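Local atomic coordinates of uric acid degradation bifunctional protein TTL (Arabidopsis thaliana, PDB entry 2Q37), a protein that catalyses the last two steps of urate degradation, hydrolysing 5-hydroxyisourate to OHCU and decarboxylating OHCU stereoselectively to (S)-allantoin, the decarboxylase being the domain in this chain. Residues Val121-Lys126 against Glu149-Arg154; Thr57-Trp62 against Glu165-Thr170; Pro79-Thr84 against Phe129-Cys134. One frame throughout, in Å; residues are numbered along the deposited sequence.

Interaction 1: residues Val121-Lys126 against Glu149-Arg154; sequences VLYKKK and ERYENR
Lys126 lays its aliphatic chain over one face of the Tyr151 ring, where helix 110-127 of the all-helical OHCU decarboxylase domain meets the type I beta turn Arg150-Asn153 at the C-terminal side of helix 140-150. Lys126 CD makes a CH-pi contact over the face, 3.7 Å from the centroid of the Tyr151 ring, displaced toward the rim on the CZ side. The chain runs out straight, with CG anti to the backbone N (chi1 -176°), and bends only at its last torsion (chi4 -77°). That final bend keeps NZ high over the ring and points it at the carbonyl oxygen of the same tyrosine, a hydrogen bond of 2.7 Å between Lys126 NZ and Tyr151 O. The ammonium ends up far above the ring, so any cation-pi attraction is weak at most. One lysine thus holds both the ring and the backbone of the same tyrosine.

At its edge the Tyr151 ring abuts the other helix: Leu122 O lies in the ring plane, 3.5 Å from Tyr151 CE1, and Tyr123 CA is there too. Deeper in, the hydroxyl of Tyr123 and the guanidinium of Arg150 share a partner, Glu158, which takes a hydrogen bond from the first and a salt bridge from the second. The planes of the Tyr123 ring and the Arg150 guanidinium stand 73° apart, and Tyr123 OH comes to 3.5 Å from Arg150 NH2.

Interaction 2: residues Thr57-Trp62 against Glu165-Thr170; sequences TARDIW and EQMKIT. With 3AL (1-[(4S)-2,5-dioxoimidazolidin-4-yl]urea), chain B.
Trp62 and the selenomethionine at Met167 form a Met-aromatic contact between helices 51-64 and 155-178, an antiparallel pair inside the helical bundle. The local axes make an angle of 153° and stay 10.9 Å apart at their closest, so large side chains fill the gap. The tight part lies round the indole, where both Met167 and Gln166 press on it. Met167 SE sits obliquely to the indole, 4.2 Å from the centroid of its five-membered ring, and also reaches Trp62 CB. The selenomethionine chain leaves with CG anti to the backbone N and then bends (chi2 63°), passing the tryptophan in the opposite direction.

The closest approach comes farther along the indole: the Gln166 and Trp62 side chains cross at about a right angle, with Gln166 CG 3.2 Å from Trp62 CZ2. The polar ends are used elsewhere: Trp62 NE1 donates to Ala163 O, while Gln166 OE1 is hydrogen-bonded to NE2 of His78, the proton donor of the decarboxylase reaction. An alanine in place of Trp62 would probably open a gap beside Met167 SE and Gln166 CG, leave Ala163 O without its indole donor, and perhaps give the glutamine that holds His78 more room to turn.

Toward the other end the fit slackens. Ala58 CB meets Met167 CE, the selenomethionine methyl, at 4.1 Å, a buried contact closed off by helix 37-44 and Met174. On the solvent side, partly exposed Arg59 touches Met167 through CA and CG and extends onward to a salt bridge with Glu171. The face of helix 155-178 turned from this pairing serves the pocket, where Ile169 CD1 comes within 3.2 Å of N9 of the bound allantoin.

Interaction 3: residues Pro79-Thr84 against Phe129-Cys134; sequences PQIGNT and FIFIIC. With 3AL (1-[(4S)-2,5-dioxoimidazolidin-4-yl]urea), chain B.
Ile81 meets Phe131 and Ile133 across the (S)-allantoin pocket of the OHCU decarboxylase domain, a site framed here by two loops without regular helix or strand. The direct contacts between the loops are apolar and modest. Ile81 CG1 lies 3.9 Å from Ile133 CG2 and touches the Phe131 ring at CD2; Ile81 CG1 is anti to its own carbonyl carbon (chi1 -70°), which brings this branch and CD1 up against the ligand's urea. Beside this, Ile130 CG2 packs on NE2 of the extended Gln80 side chain.

Hydrogen bonds join the loops through the ligand, and backbone atoms do the work. The urea nitrogen N1 donates to Pro79 O on one loop and to Phe131 O on the other, the latter at 2.9 Å and 156°. Pro79 O also receives a weak bond from N3. From residues 129-134, Ile133 uses both its peptide groups: its N donates to urea O2, and its O takes the N-H of ring nitrogen N9 at 2.9 Å. Donors and acceptors along this strip thus match those of the ligand, which probably fixes how the urea is turned relative to the hydantoin ring. Glu100 and Ala135 N complete the polar grip, and catalytic His78 directly precedes Pro79.

One water adds a further bridge. It accepts from Ile81 N at 2.8 Å and donates to Phe131 O at 2.7 Å, so Phe131 O is gripped by both the water and allantoin N1.

In the fold
All three contacts lie within the one helical OHCU decarboxylase domain. Along the chain, interaction 2 ties residues 57-62 to 165-170 and so encloses the other two, whose segments alternate. Interaction 3 is the middle piece: its centre is about 13 Å from that of interaction 1 and about 17 Å from that of interaction 2. Both neighbours grip loop 129-134. Arg150 NH1 bonds to Ile132 O from helix 140-150, and Glu165 OE1 to Cys134 N from helix 155-178. Interactions 1 and 2, centres about 23 Å apart, touch through Arg150 and Glu165. The loop that reads the ligand with its backbone is therefore tied to both of these helices.

Interaction 1: residues Val121-Lys126 against Glu149-Arg154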
loop_
_atom_site.group_PDB
_atom_site.type_symbol
_atom_site.label_atom_id
_atom_site.label_comp_id
_atom_site.label_asym_id
_atom_site.label_seq_id
_atom_site.Cartn_x
_atom_site.Cartn_y
_atom_site.Cartn_z
ATOM N N VAL A 121 14.171 7.823 10.631
ATOM C CA VAL A 121 13.985 6.603 11.387
ATOM C C VAL A 121 12.553 6.567 11.906
ATOM O O VAL A 121 11.889 5.534 11.816
ATOM C CB VAL A 121 14.937 6.547 12.585
ATOM C CG1 VAL A 121 14.580 5.357 13.471
ATOM C CG2 VAL A 121 16.366 6.442 12.102
ATOM N N LEU A 122 12.088 7.695 12.451
ATOM C CA LEU A 122 10.729 7.792 12.989
ATOM C C LEU A 122 9.676 7.567 11.911
ATOM O O LEU A 122 8.675 6.903 12.149
ATOM C CB LEU A 122 10.465 9.166 13.599
ATOM C CG LEU A 122 11.395 9.733 14.666
ATOM C CD1 LEU A 122 10.722 10.976 15.249
ATOM C CD2 LEU A 122 11.667 8.705 15.765
ATOM N N TYR A 123 9.905 8.135 10.734
ATOM C CA TYR A 123 8.967 8.024 9.627
ATOM C C TYR A 123 8.862 6.597 9.086
ATOM O O TYR A 123 7.770 6.122 8.773
ATOM C CB TYR A 123 9.387 9.013 8.529
ATOM C CG TYR A 123 8.496 9.078 7.310
ATOM C CD1 TYR A 123 8.500 8.050 6.360
ATOM C CD2 TYR A 123 7.671 10.175 7.088
ATOM C CE1 TYR A 123 7.701 8.113 5.214
ATOM C CE2 TYR A 123 6.865 10.252 5.938
ATOM C CZ TYR A 123 6.890 9.214 5.016
ATOM O OH TYR A 123 6.100 9.266 3.905
ATOM N N LYS A 124 9.997 5.912 8.997
ATOM C CA LYS A 124 10.038 4.545 8.491
ATOM C C LYS A 124 9.282 3.628 9.429
ATOM O O LYS A 124 8.582 2.713 8.996
ATOM C CB LYS A 124 11.486 4.083 8.367
ATOM C CG LYS A 124 11.729 3.095 7.247
ATOM C CD LYS A 124 11.160 1.730 7.564
ATOM C CE LYS A 124 11.540 0.726 6.482
ATOM N NZ LYS A 124 12.979 0.852 6.089
ATOM N N LYS A 125 9.431 3.879 10.725
ATOM C CA LYS A 125 8.746 3.084 11.730
ATOM C C LYS A 125 7.236 3.261 11.545
ATOM O O LYS A 125 6.485 2.283 11.468
ATOM C CB LYS A 125 9.155 3.525 13.149
ATOM C CG LYS A 125 8.420 2.751 14.254
ATOM C CD LYS A 125 8.713 3.245 15.686
ATOM C CE LYS A 125 7.988 2.351 16.723
ATOM N NZ LYS A 125 8.134 2.753 18.164
ATOM N N LYS A 126 6.795 4.512 11.458
ATOM C CA LYS A 126 5.380 4.783 11.305
ATOM C C LYS A 126 4.758 4.344 9.979
ATOM O O LYS A 126 3.749 3.651 9.979
ATOM C CB LYS A 126 5.099 6.272 11.529
ATOM C CG LYS A 126 3.606 6.669 11.490
ATOM C CD LYS A 126 3.448 8.095 12.030
ATOM C CE LYS A 126 2.002 8.584 12.099
ATOM N NZ LYS A 126 1.442 8.984 10.776
ATOM N N GLU A 149 5.938 17.627 8.718
ATOM C CA GLU A 149 4.575 17.937 8.334
ATOM C C GLU A 149 3.888 16.618 7.949
ATOM O O GLU A 149 2.906 16.207 8.570
ATOM C CB GLU A 149 4.591 18.889 7.131
ATOM C CG GLU A 149 3.378 19.777 6.980
ATOM C CD GLU A 149 3.469 21.059 7.819
ATOM O OE1 GLU A 149 3.728 20.962 9.046
ATOM O OE2 GLU A 149 3.273 22.166 7.250
ATOM N N ARG A 150 4.435 15.940 6.941
ATOM C CA ARG A 150 3.855 14.695 6.441
ATOM C C ARG A 150 3.734 13.565 7.450
ATOM O O ARG A 150 2.934 12.644 7.263
ATOM C CB ARG A 150 4.629 14.223 5.208
ATOM C CG ARG A 150 4.325 15.061 3.970
ATOM C CD ARG A 150 5.290 14.790 2.836
ATOM N NE ARG A 150 5.367 13.371 2.520
ATOM C CZ ARG A 150 6.049 12.882 1.496
ATOM N NH1 ARG A 150 6.707 13.705 0.685
ATOM N NH2 ARG A 150 6.083 11.569 1.298
ATOM N N TYR A 151 4.512 13.644 8.519
ATOM C CA TYR A 151 4.486 12.625 9.548
ATOM C C TYR A 151 3.080 12.464 10.171
ATOM O O TYR A 151 2.711 11.384 10.649
ATOM C CB TYR A 151 5.501 12.979 10.634
ATOM C CG TYR A 151 5.718 11.864 11.633
ATOM C CD1 TYR A 151 6.444 10.729 11.289
ATOM C CD2 TYR A 151 5.181 11.937 12.914
ATOM C CE1 TYR A 151 6.628 9.696 12.196
ATOM C CE2 TYR A 151 5.359 10.906 13.826
ATOM C CZ TYR A 151 6.081 9.794 13.460
ATOM O OH TYR A 151 6.245 8.767 14.350
ATOM N N GLU A 152 2.301 13.537 10.150
ATOM C CA GLU A 152 0.955 13.534 10.716
ATOM C C GLU A 152 -0.154 13.052 9.774
ATOM O O GLU A 152 -1.338 13.192 10.088
ATOM C CB GLU A 152 0.594 14.942 11.208
ATOM C CG GLU A 152 0.557 15.102 12.718
ATOM C CD GLU A 152 1.911 14.906 13.366
ATOM O OE1 GLU A 152 2.885 15.526 12.884
ATOM O OE2 GLU A 152 1.996 14.143 14.359
ATOM N N ASN A 153 0.214 12.509 8.621
ATOM C CA ASN A 153 -0.775 12.027 7.666
ATOM C C ASN A 153 -1.113 10.577 7.979
ATOM O O ASN A 153 -0.365 9.898 8.679
ATOM C CB ASN A 153 -0.211 12.111 6.241
ATOM C CG ASN A 153 -0.124 13.535 5.721
ATOM O OD1 ASN A 153 0.695 13.846 4.854
ATOM N ND2 ASN A 153 -0.977 14.405 6.236
ATOM N N ARG A 154 -2.246 10.107 7.469
ATOM C CA ARG A 154 -2.643 8.713 7.659
ATOM C C ARG A 154 -1.714 7.900 6.748
ATOM O O ARG A 154 -1.376 8.342 5.655
ATOM C CB ARG A 154 -4.083 8.478 7.173
ATOM C CG ARG A 154 -5.212 9.309 7.800
ATOM C CD ARG A 154 -6.528 8.980 7.065
ATOM N NE ARG A 154 -6.745 7.527 6.994
ATOM C CZ ARG A 154 -7.386 6.894 6.009
ATOM N NH1 ARG A 154 -7.895 7.575 4.985
ATOM N NH2 ARG A 154 -7.495 5.570 6.037
#

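Interaction 2: residues Thr57-Trp62 against Glu165-Thr170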
loop_
_atom_site.group_PDB
_atom_site.type_symbol
_atom_site.label_atom_id
_atom_site.label_comp_id
_atom_site.label_asym_id
_atom_site.label_seq_id
_atom_site.Cartn_x
_atom_site.Cartn_y
_atom_site.Cartn_z
ATOM N N THR A 57 2.729 7.901 -20.906
ATOM C CA THR A 57 2.589 6.459 -20.823
ATOM C C THR A 57 3.193 5.962 -19.512
ATOM O O THR A 57 2.824 4.903 -18.993
ATOM C CB THR A 57 3.301 5.792 -22.009
ATOM O OG1 THR A 57 2.686 6.240 -23.222
ATOM C CG2 THR A 57 3.229 4.274 -21.915
ATOM N N ALA A 58 4.123 6.740 -18.974
ATOM C CA ALA A 58 4.778 6.367 -17.737
ATOM C C ALA A 58 3.817 6.624 -16.586
ATOM O O ALA A 58 3.627 5.776 -15.718
ATOM C CB ALA A 58 6.056 7.174 -17.561
ATOM N N ARG A 59 3.196 7.795 -16.594
ATOM C CA ARG A 59 2.264 8.132 -15.543
ATOM C C ARG A 59 1.073 7.181 -15.473
ATOM O O ARG A 59 0.637 6.816 -14.383
ATOM C CB ARG A 59 1.748 9.547 -15.727
ATOM C CG ARG A 59 2.793 10.611 -15.560
ATOM C CD ARG A 59 2.119 11.949 -15.710
ATOM N NE ARG A 59 3.024 13.079 -15.560
ATOM C CZ ARG A 59 2.946 14.181 -16.296
ATOM N NH1 ARG A 59 2.015 14.299 -17.232
ATOM N NH2 ARG A 59 3.790 15.169 -16.092
ATOM N N ASP A 60 0.539 6.777 -16.624
ATOM C CA ASP A 60 -0.619 5.895 -16.602
ATOM C C ASP A 60 -0.246 4.526 -16.063
ATOM O O ASP A 60 -0.991 3.935 -15.279
ATOM C CB ASP A 60 -1.248 5.765 -17.991
ATOM C CG ASP A 60 -2.621 5.101 -17.944
ATOM O OD1 ASP A 60 -3.616 5.818 -17.661
ATOM O OD2 ASP A 60 -2.705 3.863 -18.166
ATOM N N ILE A 61 0.906 4.020 -16.471
ATOM C CA ILE A 61 1.347 2.731 -15.984
ATOM C C ILE A 61 1.600 2.813 -14.468
ATOM O O ILE A 61 1.180 1.942 -13.698
ATOM C CB ILE A 61 2.635 2.313 -16.684
ATOM C CG1 ILE A 61 2.336 2.016 -18.150
ATOM C CG2 ILE A 61 3.265 1.112 -15.973
ATOM C CD1 ILE A 61 3.582 1.741 -18.987
ATOM N N TRP A 62 2.268 3.877 -14.048
ATOM C CA TRP A 62 2.603 4.066 -12.647
ATOM C C TRP A 62 1.377 4.214 -11.749
ATOM O O TRP A 62 1.283 3.565 -10.708
ATOM C CB TRP A 62 3.521 5.287 -12.503
ATOM C CG TRP A 62 3.875 5.607 -11.105
ATOM C CD1 TRP A 62 3.393 6.642 -10.356
ATOM C CD2 TRP A 62 4.755 4.866 -10.255
ATOM N NE1 TRP A 62 3.916 6.586 -9.089
ATOM C CE2 TRP A 62 4.755 5.505 -8.998
ATOM C CE3 TRP A 62 5.544 3.723 -10.434
ATOM C CZ2 TRP A 62 5.513 5.039 -7.917
ATOM C CZ3 TRP A 62 6.304 3.258 -9.363
ATOM C CH2 TRP A 62 6.281 3.917 -8.116
ATOM N N GLU A 165 5.407 11.881 -5.497
ATOM C CA GLU A 165 6.762 12.398 -5.411
ATOM C C GLU A 165 7.695 11.510 -6.277
ATOM O O GLU A 165 8.546 12.008 -7.016
ATOM C CB GLU A 165 7.226 12.388 -3.962
ATOM C CG GLU A 165 6.570 13.446 -3.125
ATOM C CD GLU A 165 6.743 14.816 -3.731
ATOM O OE1 GLU A 165 7.900 15.201 -3.981
ATOM O OE2 GLU A 165 5.727 15.513 -3.966
ATOM N N GLN A 166 7.505 10.195 -6.189
ATOM C CA GLN A 166 8.290 9.231 -6.947
ATOM C C GLN A 166 8.104 9.464 -8.439
ATOM O O GLN A 166 9.052 9.385 -9.213
ATOM C CB GLN A 166 7.841 7.817 -6.568
ATOM C CG GLN A 166 8.242 6.710 -7.492
ATOM C CD GLN A 166 9.734 6.479 -7.507
ATOM O OE1 GLN A 166 10.383 6.419 -6.460
ATOM N NE2 GLN A 166 10.292 6.337 -8.707
HETATM N N MSE A 167 6.877 9.754 -8.841
HETATM C CA MSE A 167 6.605 9.973 -10.248
HETATM C C MSE A 167 7.280 11.243 -10.719
HETATM O O MSE A 167 7.780 11.298 -11.836
HETATM C CB MSE A 167 5.104 10.066 -10.502
HETATM C CG MSE A 167 4.744 10.141 -11.972
HETATM SE SE MSE A 167 5.271 8.555 -12.987
HETATM C CE MSE A 167 6.590 9.375 -14.199
ATOM N N LYS A 168 7.290 12.273 -9.880
ATOM C CA LYS A 168 7.953 13.507 -10.273
ATOM C C LYS A 168 9.459 13.252 -10.498
ATOM O O LYS A 168 10.038 13.748 -11.457
ATOM C CB LYS A 168 7.766 14.597 -9.212
ATOM C CG LYS A 168 6.337 15.124 -9.080
ATOM C CD LYS A 168 6.324 16.405 -8.257
ATOM C CE LYS A 168 5.365 16.315 -7.096
ATOM N NZ LYS A 168 5.413 17.542 -6.248
ATOM N N ILE A 169 10.072 12.469 -9.615
ATOM C CA ILE A 169 11.489 12.147 -9.701
ATOM C C ILE A 169 11.767 11.427 -11.017
ATOM O O ILE A 169 12.755 11.702 -11.704
ATOM C CB ILE A 169 11.911 11.209 -8.553
ATOM C CG1 ILE A 169 11.872 11.964 -7.226
ATOM C CG2 ILE A 169 13.299 10.631 -8.843
ATOM C CD1 ILE A 169 11.984 11.084 -5.997
ATOM N N THR A 170 10.877 10.493 -11.333
ATOM C CA THR A 170 10.970 9.701 -12.524
ATOM C C THR A 170 10.856 10.590 -13.745
ATOM O O THR A 170 11.652 10.451 -14.666
ATOM C CB THR A 170 9.890 8.607 -12.511
ATOM O OG1 THR A 170 10.282 7.585 -11.582
ATOM C CG2 THR A 170 9.700 7.995 -13.881
HETATM C C4 3AL B . 14.875 10.531 -3.550
HETATM C C5 3AL B . 16.034 10.378 -4.401
HETATM O O5 3AL B . 16.880 9.532 -4.533
HETATM N N7 3AL B . 16.151 11.496 -5.249
HETATM C C8 3AL B . 15.094 12.330 -4.918
HETATM O O8 3AL B . 14.900 13.403 -5.475
HETATM N N9 3AL B . 14.313 11.788 -3.899
HETATM N N3 3AL B . 15.217 10.341 -2.141
HETATM C C2 3AL B . 14.099 10.450 -1.180
HETATM N N1 3AL B . 14.387 10.272 -0.020
HETATM O O2 3AL B . 12.886 10.714 -1.627
#

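Interaction 3: residues Pro79-Thr84 against Phe129-Cys134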
loop_
_atom_site.group_PDB
_atom_site.type_symbol
_atom_site.label_atom_id
_atom_site.label_comp_id
_atom_site.label_asym_id
_atom_site.label_seq_id
_atom_site.Cartn_x
_atom_site.Cartn_y
_atom_site.Cartn_z
ATOM N N PRO A 79 18.005 6.649 -1.715
ATOM C CA PRO A 79 18.745 6.914 -0.484
ATOM C C PRO A 79 17.829 7.875 0.302
ATOM O O PRO A 79 17.094 8.676 -0.295
ATOM C CB PRO A 79 20.015 7.611 -0.980
ATOM C CG PRO A 79 19.567 8.259 -2.273
ATOM C CD PRO A 79 18.714 7.181 -2.892
ATOM N N GLN A 80 17.851 7.797 1.628
ATOM C CA GLN A 80 17.024 8.695 2.425
ATOM C C GLN A 80 17.464 10.126 2.156
ATOM O O GLN A 80 18.558 10.360 1.629
ATOM C CB GLN A 80 17.210 8.434 3.912
ATOM C CG GLN A 80 17.016 7.014 4.352
ATOM C CD GLN A 80 17.035 6.906 5.864
ATOM O OE1 GLN A 80 17.956 7.408 6.532
ATOM N NE2 GLN A 80 16.014 6.259 6.420
ATOM N N ILE A 81 16.615 11.085 2.513
ATOM C CA ILE A 81 16.970 12.485 2.349
ATOM C C ILE A 81 17.937 12.816 3.484
ATOM O O ILE A 81 17.554 12.847 4.657
ATOM C CB ILE A 81 15.735 13.401 2.448
ATOM C CG1 ILE A 81 14.839 13.199 1.216
ATOM C CG2 ILE A 81 16.179 14.854 2.586
ATOM C CD1 ILE A 81 15.503 13.534 -0.125
ATOM N N GLY A 82 19.193 13.059 3.129
ATOM C CA GLY A 82 20.202 13.362 4.128
ATOM C C GLY A 82 21.374 12.411 3.971
ATOM O O GLY A 82 22.363 12.481 4.701
ATOM N N ASN A 83 21.242 11.503 3.013
ATOM C CA ASN A 83 22.279 10.541 2.697
ATOM C C ASN A 83 22.549 10.645 1.208
ATOM O O ASN A 83 21.811 11.304 0.477
ATOM C CB ASN A 83 21.832 9.114 3.027
ATOM C CG ASN A 83 21.754 8.865 4.507
ATOM O OD1 ASN A 83 22.696 9.161 5.237
ATOM N ND2 ASN A 83 20.632 8.322 4.966
ATOM N N THR A 84 23.616 9.997 0.766
ATOM C CA THR A 84 23.967 9.997 -0.642
ATOM C C THR A 84 23.919 8.550 -1.120
ATOM O O THR A 84 23.907 7.615 -0.317
ATOM C CB THR A 84 25.378 10.577 -0.857
ATOM O OG1 THR A 84 26.329 9.768 -0.158
ATOM C CG2 THR A 84 25.456 12.014 -0.327
ATOM N N PHE A 129 7.821 2.629 4.896
ATOM C CA PHE A 129 8.725 2.877 3.777
ATOM C C PHE A 129 9.408 4.193 4.126
ATOM O O PHE A 129 8.947 4.907 5.027
ATOM C CB PHE A 129 7.957 2.956 2.447
ATOM C CG PHE A 129 6.675 3.739 2.522
ATOM C CD1 PHE A 129 6.688 5.146 2.489
ATOM C CD2 PHE A 129 5.442 3.076 2.632
ATOM C CE1 PHE A 129 5.492 5.881 2.565
ATOM C CE2 PHE A 129 4.230 3.803 2.710
ATOM C CZ PHE A 129 4.254 5.207 2.678
ATOM N N ILE A 130 10.509 4.515 3.458
ATOM C CA ILE A 130 11.215 5.758 3.771
ATOM C C ILE A 130 10.483 6.998 3.258
ATOM O O ILE A 130 9.547 6.903 2.465
ATOM C CB ILE A 130 12.667 5.766 3.189
ATOM C CG1 ILE A 130 12.632 5.648 1.672
ATOM C CG2 ILE A 130 13.462 4.606 3.749
ATOM C CD1 ILE A 130 13.961 5.976 1.037
ATOM N N PHE A 131 10.914 8.162 3.730
ATOM C CA PHE A 131 10.332 9.431 3.315
ATOM C C PHE A 131 10.763 9.740 1.855
ATOM O O PHE A 131 11.958 9.882 1.563
ATOM C CB PHE A 131 10.808 10.526 4.271
ATOM C CG PHE A 131 10.376 11.905 3.874
ATOM C CD1 PHE A 131 9.027 12.263 3.889
ATOM C CD2 PHE A 131 11.323 12.865 3.498
ATOM C CE1 PHE A 131 8.628 13.573 3.534
ATOM C CE2 PHE A 131 10.934 14.174 3.143
ATOM C CZ PHE A 131 9.587 14.526 3.162
ATOM N N ILE A 132 9.787 9.837 0.956
ATOM C CA ILE A 132 10.032 10.100 -0.470
ATOM C C ILE A 132 9.561 11.496 -0.873
ATOM O O ILE A 132 8.422 11.882 -0.627
ATOM C CB ILE A 132 9.288 9.086 -1.369
ATOM C CG1 ILE A 132 9.668 7.653 -0.963
ATOM C CG2 ILE A 132 9.643 9.328 -2.852
ATOM C CD1 ILE A 132 11.150 7.320 -1.183
ATOM N N ILE A 133 10.447 12.253 -1.496
ATOM C CA ILE A 133 10.121 13.599 -1.928
ATOM C C ILE A 133 11.087 13.930 -3.041
ATOM O O ILE A 133 12.266 13.566 -2.966
ATOM C CB ILE A 133 10.329 14.626 -0.788
ATOM C CG1 ILE A 133 9.663 15.962 -1.139
ATOM C CG2 ILE A 133 11.820 14.875 -0.573
ATOM C CD1 ILE A 133 9.892 17.099 -0.079
ATOM N N CYS A 134 10.589 14.592 -4.076
ATOM C CA CYS A 134 11.438 14.999 -5.176
ATOM C C CYS A 134 12.249 16.164 -4.607
ATOM O O CYS A 134 11.693 17.189 -4.234
ATOM C CB CYS A 134 10.580 15.457 -6.362
ATOM S SG CYS A 134 11.492 15.934 -7.865
HETATM C C4 3AL B . 14.875 10.531 -3.550
HETATM C C5 3AL B . 16.034 10.378 -4.401
HETATM O O5 3AL B . 16.880 9.532 -4.533
HETATM N N7 3AL B . 16.151 11.496 -5.249
HETATM C C8 3AL B . 15.094 12.330 -4.918
HETATM O O8 3AL B . 14.900 13.403 -5.475
HETATM N N9 3AL B . 14.313 11.788 -3.899
HETATM N N3 3AL B . 15.217 10.341 -2.141
HETATM C C2 3AL B . 14.099 10.450 -1.180
HETATM N N1 3AL B . 14.387 10.272 -0.020
HETATM O O2 3AL B . 12.886 10.714 -1.627
HETATM O O HOH W 1 14.088 10.023 3.273
#